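Local coordinates for secreted protein (Streptomyces lividans TK24, PDB 5LXZ) that is a copper-binding, galactose oxidase-like protein of family AA5 that probably works as a copper-radical oxidase, at residues Ser380-Ile385 against Gly398-Lys403. The protein carries 1 engineered substitution. Residues are numbered along the deposited sequence; the frame is centred on the assembly and turned at random.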
loop_
_atom_site.group_PDB
_atom_site.type_symbol
_atom_site.label_atom_id
_atom_site.label_comp_id
_atom_site.label_asym_id
_atom_site.label_seq_id
_atom_site.Cartn_x
_atom_site.Cartn_y
_atom_site.Cartn_z
ATOM N N SER A 380 12.335 -8.033 -9.293
ATOM C CA SER A 380 12.438 -7.278 -10.528
ATOM C C SER A 380 13.305 -6.035 -10.370
ATOM O O SER A 380 13.157 -5.294 -9.397
ATOM C CB SER A 380 11.053 -6.805 -10.973
ATOM O OG SER A 380 11.123 -6.078 -12.168
ATOM N N GLU A 381 14.199 -5.795 -11.312
ATOM C CA GLU A 381 14.921 -4.557 -11.372
ATOM C C GLU A 381 14.270 -3.527 -12.306
ATOM O O GLU A 381 14.814 -2.444 -12.521
ATOM C CB GLU A 381 16.392 -4.800 -11.773
ATOM C CG GLU A 381 16.544 -5.240 -13.203
ATOM C CD GLU A 381 17.983 -5.635 -13.523
ATOM O OE1 GLU A 381 18.664 -6.261 -12.680
ATOM O OE2 GLU A 381 18.383 -5.269 -14.625
ATOM N N LYS A 382 13.102 -3.830 -12.866
ATOM C CA LYS A 382 12.519 -2.986 -13.879
ATOM C C LYS A 382 11.599 -1.915 -13.351
ATOM O O LYS A 382 10.922 -2.084 -12.302
ATOM C CB LYS A 382 11.798 -3.819 -14.936
ATOM C CG LYS A 382 12.827 -4.637 -15.717
ATOM C CD LYS A 382 12.236 -5.419 -16.863
ATOM C CE LYS A 382 13.381 -5.918 -17.770
ATOM N NZ LYS A 382 12.829 -6.289 -19.084
ATOM N N THR A 383 11.550 -0.843 -14.122
ATOM C CA THR A 383 10.432 0.072 -14.110
ATOM C C THR A 383 9.623 -0.118 -15.354
ATOM O O THR A 383 10.156 -0.423 -16.428
ATOM C CB THR A 383 10.809 1.557 -13.938
ATOM O OG1 THR A 383 11.539 2.012 -15.055
ATOM C CG2 THR A 383 11.595 1.743 -12.678
ATOM N N ARG A 384 8.313 0.058 -15.229
ATOM C CA ARG A 384 7.401 -0.114 -16.365
ATOM C C ARG A 384 6.481 1.086 -16.365
ATOM O O ARG A 384 5.891 1.369 -15.334
ATOM C CB ARG A 384 6.646 -1.424 -16.291
ATOM C CG ARG A 384 7.510 -2.665 -16.059
ATOM C CD ARG A 384 7.938 -2.854 -14.607
ATOM N NE ARG A 384 7.722 -4.210 -14.117
ATOM C CZ ARG A 384 7.827 -4.537 -12.844
ATOM N NH1 ARG A 384 8.274 -3.652 -11.969
ATOM N NH2 ARG A 384 7.467 -5.749 -12.420
ATOM N N ILE A 385 6.312 1.740 -17.503
ATOM C CA ILE A 385 5.590 2.993 -17.572
ATOM C C ILE A 385 4.451 2.848 -18.551
ATOM O O ILE A 385 4.684 2.392 -19.683
ATOM C CB ILE A 385 6.502 4.123 -18.019
ATOM C CG1 ILE A 385 7.666 4.286 -17.047
ATOM C CG2 ILE A 385 5.696 5.395 -18.134
ATOM C CD1 ILE A 385 8.749 5.249 -17.481
ATOM N N GLY A 398 10.888 1.344 -18.457
ATOM C CA GLY A 398 11.660 2.552 -18.163
ATOM C C GLY A 398 13.075 2.155 -17.776
ATOM O O GLY A 398 13.541 1.030 -18.034
ATOM N N PRO A 399 13.796 3.071 -17.134
ATOM C CA PRO A 399 15.138 2.734 -16.696
ATOM C C PRO A 399 15.140 1.671 -15.621
ATOM O O PRO A 399 14.218 1.605 -14.772
ATOM C CB PRO A 399 15.672 4.076 -16.142
ATOM C CG PRO A 399 14.449 4.770 -15.675
ATOM C CD PRO A 399 13.364 4.400 -16.636
ATOM N N SER A 400 16.187 0.865 -15.600
ATOM C CA SER A 400 16.304 -0.172 -14.604
ATOM C C SER A 400 17.091 0.210 -13.368
ATOM O O SER A 400 17.979 1.064 -13.427
ATOM C CB SER A 400 16.924 -1.424 -15.198
ATOM O OG SER A 400 16.057 -1.943 -16.180
ATOM N N LEU A 401 16.769 -0.457 -12.270
ATOM C CA LEU A 401 17.563 -0.469 -11.067
ATOM C C LEU A 401 18.757 -1.390 -11.293
ATOM O O LEU A 401 18.808 -2.123 -12.299
ATOM C CB LEU A 401 16.724 -0.985 -9.909
ATOM C CG LEU A 401 15.442 -0.201 -9.642
ATOM C CD1 LEU A 401 14.505 -0.981 -8.739
ATOM C CD2 LEU A 401 15.747 1.156 -9.050
ATOM N N GLU A 402 19.696 -1.382 -10.373
ATOM C CA GLU A 402 20.856 -2.280 -10.463
ATOM C C GLU A 402 20.484 -3.711 -10.090
ATOM O O GLU A 402 20.986 -4.639 -10.707
ATOM C CB GLU A 402 22.048 -1.782 -9.623
ATOM C CG GLU A 402 23.268 -2.710 -9.665
ATOM C CD GLU A 402 24.339 -2.439 -8.629
ATOM O OE1 GLU A 402 24.148 -1.624 -7.725
ATOM O OE2 GLU A 402 25.432 -3.076 -8.746
ATOM N N LYS A 403 19.623 -3.900 -9.099
ATOM C CA LYS A 403 19.318 -5.198 -8.533
ATOM C C LYS A 403 17.816 -5.353 -8.500
ATOM O O LYS A 403 17.118 -4.370 -8.423
ATOM C CB LYS A 403 19.824 -5.252 -7.088
ATOM C CG LYS A 403 21.342 -5.167 -7.006
ATOM C CD LYS A 403 21.783 -5.016 -5.577
ATOM C CE LYS A 403 23.291 -4.833 -5.543
ATOM N NZ LYS A 403 23.802 -4.859 -4.161
HETATM O O HOH W 1 16.731 -4.595 -16.664
HETATM O O HOH W 2 20.325 -3.038 -14.356
HETATM O O HOH W 3 13.373 -1.240 -16.559
#
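Three direct hydrogen bonds join the antiparallel runs Ser-380–Ile-385 and Gly-398–Lys-403. Gly-398 N donates to Thr-383 O over 2.8 Å, nearly straight at nitrogen but from above the carbonyl plane, whereas Leu-401 N reaches Glu-381 O, also at 2.8 Å, in the plane of the Glu-381 carbonyl. Between them, Thr-383 holds OG1 between its own backbone N and carbonyl carbon (chi1 66°) and donates to Pro-399 O at 2.7 Å, with CG2 of the same threonine against that oxygen. OG1 also lies 3.4 Å from Pro-399 CD, and a side chain on Gly-398 would run into Thr-383 OG1 and Ile-385 CD1, consistent with glycine at this position. Where the backbones do not bond directly, water takes over: one molecule accepts from Thr-383 N, donates to Gly-398 O and reaches Ser-400 OG. The pairing continues the edge of a four-stranded antiparallel blade of the Kelch-type beta-propeller, where strand 383-387 is flanked by 364-368 and 395-397, and the segment 398-403 leads on toward the next blade. Phe-448 of that blade touches Thr-383, Pro-399 and Leu-401. Glu-381 CG is likewise placed between N and C, and the chain then runs extended past the carbonyl oxygens of Leu-401 and Glu-402, its CB 3.5 Å from Lys-403 O. Its OE2 accepts from two waters, one shared with Ser-400 OG, the other donating 2.7 Å to Leu-401 O. An alanine at Glu-381 would remove the carboxylate and would probably loosen these water-mediated links while leaving the backbone bond to Leu-401 N. Farther out, Ser-380 OG accepts from Lys-382 N at 3.1 Å in an ST turn and is itself hydrogen-bonded to Asp-345 OD2, while Lys-382 NZ forms a salt bridge with Asp-397, just ahead of Gly-398.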